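Long-range contacts in acyl-CoA thioesterase II TesB2 (Mycobacterium marinum, PDB 3U0A), which probably hydrolyses fatty acyl-CoA thioesters to free fatty acid and coenzyme A, as a member of the C/M/P thioester hydrolase family: residues Q171-F176 with W236-Q241; H119-P124 with H254-T259; E151-I156 with W175-D180. One frame throughout, in Å; residues are numbered along the deposited sequence.

Contact 1 (Q171-F176 with W236-Q241); sequences QQQVWF and WLLYDQ
W175 holds CG anti to its carbonyl carbon (chi1 -73°) and L238 holds CG anti to its backbone N (chi1 169°), and with these two turns the leucine lies across the indole. CB of L238 sits over one face, 3.6 Å from the centroid of the six-membered ring of W175, a CH-pi contact, while CD1 of L238 reaches back toward NE1 and CE2. F176, one residue on, projects from the opposite face of the sheet. It takes the crowded position, CG between backbone N and carbonyl carbon (chi1 63°), which brings its ring over L237, with L237 CB over one face, and CE1 of F176 touches CD1 of L237 at 3.4 Å. Y239 comes to the edge of that ring, its CB 3.9 Å from F176 CE2.

Toward Q241 the pairing turns polar. On the W175 side, Q173 NE2 donates to D240 OD1 over 2.8 Å, with the acceptor in the amide plane but approached from above the carboxylate. On the F176 side, Q172 and Q241 run side by side, and NE2 of Q172 meets OE1 of Q241 at 3.0 Å, nearly along the C=O axis. Six backbone bonds join the pairs Q172-Q241, V174-Y239 and F176-L237; in the shortest, Y239 N gives to V174 O at 2.8 Å.

M123 lies against W175 and L238, whereas F176 meets M196 of helix 186-200 and Y239 OH bonds to S197 of that helix. An antiparallel sheet with one face packed on a long helix is the signature of the hot-dog fold.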
loop_
_atom_site.group_PDB
_atom_site.type_symbol
_atom_site.label_atom_id
_atom_site.label_comp_id
_atom_site.label_asym_id
_atom_site.label_seq_id
_atom_site.Cartn_x
_atom_site.Cartn_y
_atom_site.Cartn_z
ATOM N N GLN A 171 4.505 11.351 14.566
ATOM C CA GLN A 171 5.326 11.687 13.403
ATOM C C GLN A 171 6.759 11.427 13.761
ATOM O O GLN A 171 7.168 11.543 14.922
ATOM C CB GLN A 171 5.209 13.191 12.998
ATOM C CG GLN A 171 3.921 13.563 12.281
ATOM C CD GLN A 171 3.730 15.067 12.170
ATOM O OE1 GLN A 171 2.861 15.643 12.833
ATOM N NE2 GLN A 171 4.534 15.711 11.330
ATOM N N GLN A 172 7.535 11.113 12.743
ATOM C CA GLN A 172 8.959 11.027 12.920
ATOM C C GLN A 172 9.675 11.368 11.624
ATOM O O GLN A 172 9.223 10.993 10.557
ATOM C CB GLN A 172 9.328 9.649 13.413
ATOM C CG GLN A 172 10.798 9.357 13.295
ATOM C CD GLN A 172 11.220 8.177 14.130
ATOM O OE1 GLN A 172 11.716 8.381 15.230
ATOM N NE2 GLN A 172 11.013 6.939 13.635
ATOM N N GLN A 173 10.776 12.108 11.736
ATOM C CA GLN A 173 11.604 12.447 10.587
ATOM C C GLN A 173 13.027 11.970 10.769
ATOM O O GLN A 173 13.652 12.254 11.796
ATOM C CB GLN A 173 11.540 13.947 10.312
ATOM C CG GLN A 173 10.277 14.302 9.548
ATOM C CD GLN A 173 9.924 15.766 9.611
ATOM O OE1 GLN A 173 10.569 16.543 10.326
ATOM N NE2 GLN A 173 8.904 16.163 8.853
ATOM N N VAL A 174 13.520 11.236 9.766
ATOM C CA VAL A 174 14.883 10.710 9.753
ATOM C C VAL A 174 15.608 11.010 8.446
ATOM O O VAL A 174 15.071 10.774 7.365
ATOM C CB VAL A 174 14.900 9.183 9.960
ATOM C CG1 VAL A 174 16.316 8.728 10.260
ATOM C CG2 VAL A 174 13.977 8.786 11.098
ATOM N N TRP A 175 16.834 11.510 8.542
ATOM C CA TRP A 175 17.696 11.635 7.370
ATOM C C TRP A 175 18.613 10.463 7.294
ATOM O O TRP A 175 19.195 10.057 8.277
ATOM C CB TRP A 175 18.564 12.858 7.466
ATOM C CG TRP A 175 17.894 14.170 7.262
ATOM C CD1 TRP A 175 17.410 15.021 8.227
ATOM C CD2 TRP A 175 17.671 14.857 5.995
ATOM N NE1 TRP A 175 16.892 16.146 7.660
ATOM C CE2 TRP A 175 17.020 16.109 6.323
ATOM C CE3 TRP A 175 17.949 14.569 4.678
ATOM C CZ2 TRP A 175 16.662 17.024 5.357
ATOM C CZ3 TRP A 175 17.561 15.474 3.699
ATOM C CH2 TRP A 175 16.933 16.681 4.032
ATOM N N PHE A 176 18.788 9.928 6.106
ATOM C CA PHE A 176 19.679 8.794 5.931
ATOM C C PHE A 176 20.448 8.894 4.641
ATOM O O PHE A 176 20.002 9.515 3.679
ATOM C CB PHE A 176 18.948 7.425 6.055
ATOM C CG PHE A 176 17.885 7.157 4.991
ATOM C CD1 PHE A 176 18.122 6.281 3.919
ATOM C CD2 PHE A 176 16.602 7.731 5.082
ATOM C CE1 PHE A 176 17.124 6.008 2.969
ATOM C CE2 PHE A 176 15.613 7.472 4.108
ATOM C CZ PHE A 176 15.878 6.602 3.063
ATOM N N TRP A 236 21.871 12.481 0.606
ATOM C CA TRP A 236 20.862 12.609 1.642
ATOM C C TRP A 236 19.442 12.403 1.133
ATOM O O TRP A 236 19.021 13.016 0.127
ATOM C CB TRP A 236 20.970 13.954 2.356
ATOM C CG TRP A 236 22.158 14.050 3.298
ATOM C CD1 TRP A 236 23.273 14.856 3.168
ATOM C CD2 TRP A 236 22.359 13.327 4.566
ATOM N NE1 TRP A 236 24.120 14.674 4.216
ATOM C CE2 TRP A 236 23.642 13.772 5.086
ATOM C CE3 TRP A 236 21.628 12.378 5.284
ATOM C CZ2 TRP A 236 24.174 13.278 6.270
ATOM C CZ3 TRP A 236 22.169 11.888 6.472
ATOM C CH2 TRP A 236 23.428 12.336 6.953
ATOM N N LEU A 237 18.728 11.508 1.824
ATOM C CA LEU A 237 17.283 11.314 1.695
ATOM C C LEU A 237 16.608 11.669 3.031
ATOM O O LEU A 237 17.075 11.257 4.098
ATOM C CB LEU A 237 16.972 9.862 1.346
ATOM C CG LEU A 237 17.615 9.312 0.092
ATOM C CD1 LEU A 237 17.502 7.805 0.063
ATOM C CD2 LEU A 237 17.030 9.967 -1.170
ATOM N N LEU A 238 15.527 12.440 2.971
ATOM C CA LEU A 238 14.701 12.679 4.141
ATOM C C LEU A 238 13.471 11.791 4.137
ATOM O O LEU A 238 12.679 11.783 3.185
ATOM C CB LEU A 238 14.245 14.112 4.213
ATOM C CG LEU A 238 13.156 14.482 5.242
ATOM C CD1 LEU A 238 13.713 14.493 6.658
ATOM C CD2 LEU A 238 12.602 15.841 4.890
ATOM N N TYR A 239 13.335 11.037 5.217
ATOM C CA TYR A 239 12.209 10.203 5.399
ATOM C C TYR A 239 11.220 10.890 6.302
ATOM O O TYR A 239 11.423 10.984 7.500
ATOM C CB TYR A 239 12.594 8.907 6.052
ATOM C CG TYR A 239 11.712 7.774 5.636
ATOM C CD1 TYR A 239 10.492 7.978 4.963
ATOM C CD2 TYR A 239 12.083 6.478 5.923
ATOM C CE1 TYR A 239 9.700 6.887 4.571
ATOM C CE2 TYR A 239 11.297 5.389 5.541
ATOM C CZ TYR A 239 10.131 5.572 4.858
ATOM O OH TYR A 239 9.451 4.421 4.494
ATOM N N ASP A 240 10.129 11.338 5.722
ATOM C CA ASP A 240 9.073 11.943 6.494
ATOM C C ASP A 240 7.994 10.886 6.793
ATOM O O ASP A 240 7.313 10.423 5.882
ATOM C CB ASP A 240 8.527 13.145 5.735
ATOM C CG ASP A 240 7.507 13.889 6.500
ATOM O OD1 ASP A 240 7.597 13.957 7.730
ATOM O OD2 ASP A 240 6.607 14.406 5.856
ATOM N N GLN A 241 7.887 10.520 8.074
ATOM C CA GLN A 241 7.116 9.350 8.523
ATOM C C GLN A 241 6.001 9.737 9.464
ATOM O O GLN A 241 6.019 10.819 10.066
ATOM C CB GLN A 241 7.984 8.335 9.277
ATOM C CG GLN A 241 9.299 7.992 8.637
ATOM C CD GLN A 241 10.154 7.078 9.514
ATOM O OE1 GLN A 241 10.176 7.222 10.731
ATOM N NE2 GLN A 241 10.867 6.145 8.893
#

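Contact 2 (H119-P124 with H254-T259); sequences HQDAMP and HGKIFT. With SO4 (sulfate ion), chain L.
D121 OD1 is held by one hydrogen bond, given by the backbone N of A169 of the second subunit; the two segments themselves share none. Here the connection that follows strand 119-120 passes across strand 250-259 of the C-terminal hot-dog unit, the touching parts running 77° apart, and the contact is apolar, with a Met-aromatic pair at its middle. F258 points toward the crossing chain, CG anti to its carbonyl carbon, and residues 121-124 curve round the ring. CA of M123 lies over one face, 4.1 Å from the centroid of F258, while D121 O comes in at the ring edge. P124 meets the ring tip to tip, its CD 3.6 Å from F258 CE2.

M123 is fully extended (chi1 -162°), so its side chain slides past the phenylalanine in the opposite direction: CG packs 3.9 Å from F258 CG, and SD stays oblique to the ring, 5.4 Å from its centroid.

Beside this patch, K256 bends at its last torsion. Its NZ stops 4.4 Å from D121 OD2, too long for a salt bridge though the opposite charges should still attract, and makes a weak hydrogen bond to O1 of a sulfate, probably from the crystallisation liquor. H119 and Q120 continue the sheet with a strand of the second subunit. At the far end of the methionine, CE of M123 rests 3.7 Å from the backbone O of T259.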
loop_
_atom_site.group_PDB
_atom_site.type_symbol
_atom_site.label_atom_id
_atom_site.label_comp_id
_atom_site.label_asym_id
_atom_site.label_seq_id
_atom_site.Cartn_x
_atom_site.Cartn_y
_atom_site.Cartn_z
ATOM N N HIS A 119 2.840 16.629 -10.773
ATOM C CA HIS A 119 2.791 17.420 -9.535
ATOM C C HIS A 119 3.422 16.645 -8.413
ATOM O O HIS A 119 3.613 15.417 -8.530
ATOM C CB HIS A 119 1.353 17.826 -9.166
ATOM C CG HIS A 119 0.425 16.663 -8.933
ATOM N ND1 HIS A 119 -0.421 16.219 -9.857
ATOM C CD2 HIS A 119 0.227 15.886 -7.822
ATOM C CE1 HIS A 119 -1.110 15.197 -9.359
ATOM N NE2 HIS A 119 -0.715 15.002 -8.117
ATOM N N GLN A 120 3.747 17.352 -7.321
ATOM C CA GLN A 120 4.197 16.693 -6.078
ATOM C C GLN A 120 3.982 17.584 -4.863
ATOM O O GLN A 120 3.905 18.793 -4.995
ATOM C CB GLN A 120 5.668 16.273 -6.164
ATOM C CG GLN A 120 6.667 17.399 -5.978
ATOM C CD GLN A 120 8.103 16.984 -6.302
ATOM O OE1 GLN A 120 8.877 16.636 -5.391
ATOM N NE2 GLN A 120 8.475 17.041 -7.597
ATOM N N ASP A 121 3.873 16.981 -3.685
ATOM C CA ASP A 121 3.741 17.742 -2.450
ATOM C C ASP A 121 5.094 18.389 -2.163
ATOM O O ASP A 121 6.143 17.879 -2.556
ATOM C CB ASP A 121 3.327 16.834 -1.255
ATOM C CG ASP A 121 1.879 16.370 -1.324
ATOM O OD1 ASP A 121 1.119 16.868 -2.171
ATOM O OD2 ASP A 121 1.498 15.484 -0.530
ATOM N N ALA A 122 5.065 19.508 -1.477
ATOM C CA ALA A 122 6.286 20.203 -1.122
ATOM C C ALA A 122 6.998 19.417 -0.024
ATOM O O ALA A 122 6.372 18.774 0.836
ATOM C CB ALA A 122 5.985 21.631 -0.661
ATOM N N MET A 123 8.315 19.462 -0.070
ATOM C CA MET A 123 9.095 18.944 1.001
ATOM C C MET A 123 8.735 19.659 2.312
ATOM O O MET A 123 8.730 20.871 2.353
ATOM C CB MET A 123 10.576 19.160 0.713
ATOM C CG MET A 123 11.438 18.254 1.566
ATOM S SD MET A 123 13.150 18.623 1.313
ATOM C CE MET A 123 14.000 17.551 2.480
ATOM N N PRO A 124 8.466 18.904 3.389
ATOM C CA PRO A 124 8.218 19.524 4.676
ATOM C C PRO A 124 9.454 20.239 5.204
ATOM O O PRO A 124 10.594 19.898 4.836
ATOM C CB PRO A 124 7.866 18.352 5.590
ATOM C CG PRO A 124 8.612 17.231 5.001
ATOM C CD PRO A 124 8.544 17.445 3.506
ATOM N N HIS A 254 3.448 5.000 7.606
ATOM C CA HIS A 254 3.346 5.665 6.317
ATOM C C HIS A 254 4.455 6.643 6.168
ATOM O O HIS A 254 4.737 7.410 7.114
ATOM C CB HIS A 254 2.039 6.435 6.242
ATOM C CG HIS A 254 1.944 7.328 5.040
ATOM N ND1 HIS A 254 1.711 6.852 3.813
ATOM C CD2 HIS A 254 2.113 8.714 4.905
ATOM C CE1 HIS A 254 1.700 7.876 2.930
ATOM N NE2 HIS A 254 1.951 9.011 3.603
ATOM N N GLY A 255 5.068 6.692 4.988
ATOM C CA GLY A 255 6.021 7.746 4.757
ATOM C C GLY A 255 6.303 8.129 3.335
ATOM O O GLY A 255 5.945 7.402 2.421
ATOM N N LYS A 256 6.974 9.279 3.187
ATOM C CA LYS A 256 7.420 9.803 1.905
ATOM C C LYS A 256 8.897 10.127 1.992
ATOM O O LYS A 256 9.386 10.553 3.009
ATOM C CB LYS A 256 6.671 11.077 1.544
ATOM C CG LYS A 256 5.219 11.067 1.919
ATOM C CD LYS A 256 4.418 11.942 0.970
ATOM C CE LYS A 256 2.912 11.821 1.247
ATOM N NZ LYS A 256 2.492 12.504 2.508
ATOM N N ILE A 257 9.607 9.923 0.907
ATOM C CA ILE A 257 11.032 10.102 0.914
ATOM C C ILE A 257 11.407 11.172 -0.098
ATOM O O ILE A 257 10.984 11.126 -1.246
ATOM C CB ILE A 257 11.734 8.765 0.645
ATOM C CG1 ILE A 257 11.618 7.885 1.868
ATOM C CG2 ILE A 257 13.199 8.967 0.369
ATOM C CD1 ILE A 257 11.139 6.502 1.574
ATOM N N PHE A 258 12.152 12.172 0.364
ATOM C CA PHE A 258 12.581 13.262 -0.487
ATOM C C PHE A 258 14.103 13.298 -0.572
ATOM O O PHE A 258 14.797 12.876 0.355
ATOM C CB PHE A 258 12.145 14.579 0.062
ATOM C CG PHE A 258 10.696 14.728 0.191
ATOM C CD1 PHE A 258 9.991 15.425 -0.756
ATOM C CD2 PHE A 258 10.037 14.258 1.300
ATOM C CE1 PHE A 258 8.627 15.615 -0.627
ATOM C CE2 PHE A 258 8.681 14.442 1.443
ATOM C CZ PHE A 258 7.966 15.115 0.477
ATOM N N THR A 259 14.602 13.809 -1.688
ATOM C CA THR A 259 16.011 14.169 -1.794
ATOM C C THR A 259 16.196 15.487 -1.051
ATOM O O THR A 259 15.198 16.145 -0.680
ATOM C CB THR A 259 16.454 14.372 -3.260
ATOM O OG1 THR A 259 15.865 15.565 -3.783
ATOM C CG2 THR A 259 16.029 13.179 -4.124
HETATM S S SO4 L . -0.736 12.401 4.774
HETATM O O1 SO4 L . -0.407 11.389 3.722
HETATM O O2 SO4 L . -2.055 12.049 5.454
HETATM O O3 SO4 L . 0.427 12.474 5.722
HETATM O O4 SO4 L . -0.918 13.725 4.067
#

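Contact 3 (E151-I156 with W175-D180); sequences EWDVRI and WFRHRD. With SO4 (sulfate ion), chain C.
Strand 152-156 forms the outermost strand on this side of the hot-dog sheet within the chain, paired antiparallel with the end of strand 171-178. Two hydrogen-bonded pairs, D153-R177 and R155-W175, hold the backbones together; D153 N to R177 O, at 2.8 Å, is almost perfectly straight. R179 N then donates to E151 O and prolongs the pairing past the last strand residue.

On one side of the sheet H178 (chi1 -165°) stands edge-on to W152, the ring planes at 89°. Its CD2 lies over one face of the indole, and CB touches CZ3 of W152 at 3.6 Å. Both nitrogens of H178 are used within the ring plane. NE2 reaches OE1 of E151 at 2.8 Å, approaching from above the carboxylate plane, which is turned 90° from the imidazole. ND1 meets a lone pair of the D180 carbonyl O at 2.6 Å. Helix 186-200 packs on W152 through A192 and M196.

On the other side D153 is shared by two arginines. NE of R179 makes a salt bridge to OD2 of D153 at 3.1 Å, and NH2 of R155 another to OD1 of D153 at 3.0 Å; the backbone oxygens of E150 and P129 take NH1 of R179 and R155 respectively. R177, bent at chi3, turns its guanidinium edge to a sulfate, its NH2 3.2 Å from O3.

With a carboxylate and a carbonyl as its two acceptors, H178 probably carries both protons and a positive charge. D153 probably offsets much of the charge of R155 and R179, while R177, not salt-bridged to D153, holds a sulfate probably left from the crystallisation liquor.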
loop_
_atom_site.group_PDB
_atom_site.type_symbol
_atom_site.label_atom_id
_atom_site.label_comp_id
_atom_site.label_asym_id
_atom_site.label_seq_id
_atom_site.Cartn_x
_atom_site.Cartn_y
_atom_site.Cartn_z
ATOM N N GLU A 151 26.925 0.999 7.683
ATOM C CA GLU A 151 27.132 1.530 6.296
ATOM C C GLU A 151 26.520 2.903 6.105
ATOM O O GLU A 151 26.820 3.582 5.129
ATOM C CB GLU A 151 26.458 0.642 5.248
ATOM C CG GLU A 151 27.085 -0.708 4.955
ATOM C CD GLU A 151 26.252 -1.495 3.931
ATOM O OE1 GLU A 151 26.362 -1.212 2.693
ATOM O OE2 GLU A 151 25.454 -2.378 4.369
ATOM N N TRP A 152 25.647 3.291 7.035
ATOM C CA TRP A 152 24.747 4.413 6.861
ATOM C C TRP A 152 24.964 5.497 7.876
ATOM O O TRP A 152 25.405 5.273 8.983
ATOM C CB TRP A 152 23.301 3.951 6.985
ATOM C CG TRP A 152 22.925 2.849 6.044
ATOM C CD1 TRP A 152 23.024 1.486 6.246
ATOM C CD2 TRP A 152 22.357 2.995 4.709
ATOM N NE1 TRP A 152 22.569 0.811 5.149
ATOM C CE2 TRP A 152 22.163 1.663 4.198
ATOM C CE3 TRP A 152 22.023 4.068 3.922
ATOM C CZ2 TRP A 152 21.641 1.429 2.950
ATOM C CZ3 TRP A 152 21.502 3.833 2.667
ATOM C CH2 TRP A 152 21.310 2.538 2.187
ATOM N N ASP A 153 24.610 6.687 7.440
ATOM C CA ASP A 153 24.484 7.850 8.234
ATOM C C ASP A 153 23.019 8.034 8.514
ATOM O O ASP A 153 22.214 8.095 7.596
ATOM C CB ASP A 153 24.946 9.034 7.406
ATOM C CG ASP A 153 26.210 9.600 7.891
ATOM O OD1 ASP A 153 26.113 10.629 8.598
ATOM O OD2 ASP A 153 27.286 9.022 7.595
ATOM N N VAL A 154 22.669 8.177 9.780
ATOM C CA VAL A 154 21.263 8.255 10.152
ATOM C C VAL A 154 21.057 9.354 11.167
ATOM O O VAL A 154 21.745 9.383 12.173
ATOM C CB VAL A 154 20.787 6.923 10.722
ATOM C CG1 VAL A 154 19.279 6.932 10.847
ATOM C CG2 VAL A 154 21.285 5.770 9.840
ATOM N N ARG A 155 20.135 10.283 10.909
ATOM C CA ARG A 155 20.017 11.451 11.799
ATOM C C ARG A 155 18.561 11.708 12.034
ATOM O O ARG A 155 17.818 11.931 11.075
ATOM C CB ARG A 155 20.709 12.665 11.188
ATOM C CG ARG A 155 22.173 12.418 10.901
ATOM C CD ARG A 155 23.001 13.666 10.603
ATOM N NE ARG A 155 24.330 13.233 10.161
ATOM C CZ ARG A 155 25.334 14.017 9.771
ATOM N NH1 ARG A 155 25.231 15.339 9.776
ATOM N NH2 ARG A 155 26.480 13.458 9.375
ATOM N N ILE A 156 18.161 11.651 13.307
ATOM C CA ILE A 156 16.758 11.622 13.697
ATOM C C ILE A 156 16.365 12.998 14.153
ATOM O O ILE A 156 16.927 13.520 15.099
ATOM C CB ILE A 156 16.503 10.564 14.801
ATOM C CG1 ILE A 156 17.205 9.245 14.390
ATOM C CG2 ILE A 156 15.002 10.338 15.028
ATOM C CD1 ILE A 156 16.581 7.951 14.895
ATOM N N TRP A 175 16.834 11.510 8.542
ATOM C CA TRP A 175 17.696 11.635 7.370
ATOM C C TRP A 175 18.613 10.463 7.294
ATOM O O TRP A 175 19.195 10.057 8.277
ATOM C CB TRP A 175 18.564 12.858 7.466
ATOM C CG TRP A 175 17.894 14.170 7.262
ATOM C CD1 TRP A 175 17.410 15.021 8.227
ATOM C CD2 TRP A 175 17.671 14.857 5.995
ATOM N NE1 TRP A 175 16.892 16.146 7.660
ATOM C CE2 TRP A 175 17.020 16.109 6.323
ATOM C CE3 TRP A 175 17.949 14.569 4.678
ATOM C CZ2 TRP A 175 16.662 17.024 5.357
ATOM C CZ3 TRP A 175 17.561 15.474 3.699
ATOM C CH2 TRP A 175 16.933 16.681 4.032
ATOM N N PHE A 176 18.788 9.928 6.106
ATOM C CA PHE A 176 19.679 8.794 5.931
ATOM C C PHE A 176 20.448 8.894 4.641
ATOM O O PHE A 176 20.002 9.515 3.679
ATOM C CB PHE A 176 18.948 7.425 6.055
ATOM C CG PHE A 176 17.885 7.157 4.991
ATOM C CD1 PHE A 176 18.122 6.281 3.919
ATOM C CD2 PHE A 176 16.602 7.731 5.082
ATOM C CE1 PHE A 176 17.124 6.008 2.969
ATOM C CE2 PHE A 176 15.613 7.472 4.108
ATOM C CZ PHE A 176 15.878 6.602 3.063
ATOM N N ARG A 177 21.605 8.249 4.627
ATOM C CA ARG A 177 22.510 8.314 3.512
ATOM C C ARG A 177 23.498 7.154 3.658
ATOM O O ARG A 177 24.026 6.923 4.748
ATOM C CB ARG A 177 23.229 9.672 3.542
ATOM C CG ARG A 177 24.428 9.765 2.625
ATOM C CD ARG A 177 25.102 11.136 2.658
ATOM N NE ARG A 177 26.004 11.336 3.779
ATOM C CZ ARG A 177 26.846 12.366 3.903
ATOM N NH1 ARG A 177 26.917 13.320 2.967
ATOM N NH2 ARG A 177 27.619 12.458 4.978
ATOM N N HIS A 178 23.748 6.448 2.557
ATOM C CA HIS A 178 24.818 5.459 2.478
ATOM C C HIS A 178 26.140 6.203 2.496
ATOM O O HIS A 178 26.365 7.086 1.672
ATOM C CB HIS A 178 24.701 4.603 1.210
ATOM C CG HIS A 178 25.558 3.342 1.242
ATOM N ND1 HIS A 178 26.806 3.294 0.732
ATOM C CD2 HIS A 178 25.312 2.085 1.771
ATOM C CE1 HIS A 178 27.323 2.071 0.915
ATOM N NE2 HIS A 178 26.423 1.332 1.552
ATOM N N ARG A 179 27.007 5.860 3.448
ATOM C CA ARG A 179 28.292 6.546 3.656
ATOM C C ARG A 179 29.194 6.562 2.428
ATOM O O ARG A 179 29.749 7.577 2.075
ATOM C CB ARG A 179 29.067 5.872 4.794
ATOM C CG ARG A 179 29.058 6.635 6.096
ATOM C CD ARG A 179 29.293 5.748 7.320
ATOM N NE ARG A 179 28.829 6.470 8.520
ATOM C CZ ARG A 179 28.138 5.946 9.555
ATOM N NH1 ARG A 179 27.809 4.647 9.589
ATOM N NH2 ARG A 179 27.761 6.730 10.573
ATOM N N ASP A 180 29.355 5.406 1.809
ATOM C CA ASP A 180 30.298 5.254 0.711
ATOM C C ASP A 180 29.524 5.280 -0.584
ATOM O O ASP A 180 28.387 4.803 -0.614
ATOM C CB ASP A 180 31.041 3.906 0.774
ATOM C CG ASP A 180 32.062 3.813 1.914
ATOM O OD1 ASP A 180 32.268 4.771 2.718
ATOM O OD2 ASP A 180 32.676 2.724 1.961
HETATM S S SO4 C . 29.756 15.761 3.658
HETATM O O1 SO4 C . 28.680 16.162 2.686
HETATM O O2 SO4 C . 29.501 16.279 5.048
HETATM O O3 SO4 C . 29.918 14.273 3.740
HETATM O O4 SO4 C . 31.030 16.339 3.143
#

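In the fold
Contacts 1 and 3 share W175 and F176: strand 171-178 is the middle strand, with 237-247 on one flank and 152-156 on the other, and the centres of the two contacts are about 11 Å apart. Strand 250-259 lies beyond 237-247, bringing in contact 2, its centre about 10 Å from that of contact 1 and 18 Å from that of contact 3. Along the chain, contact 3 closes first, over a short loop; contact 1 follows from the same strand, and contact 2 encloses both. M123 CE reaches both L238 and W175, so the connection leading out of the N-terminal half lies on the face of the C-terminal hot-dog sheet away from helix 186-200, and its start pairs with the second subunit.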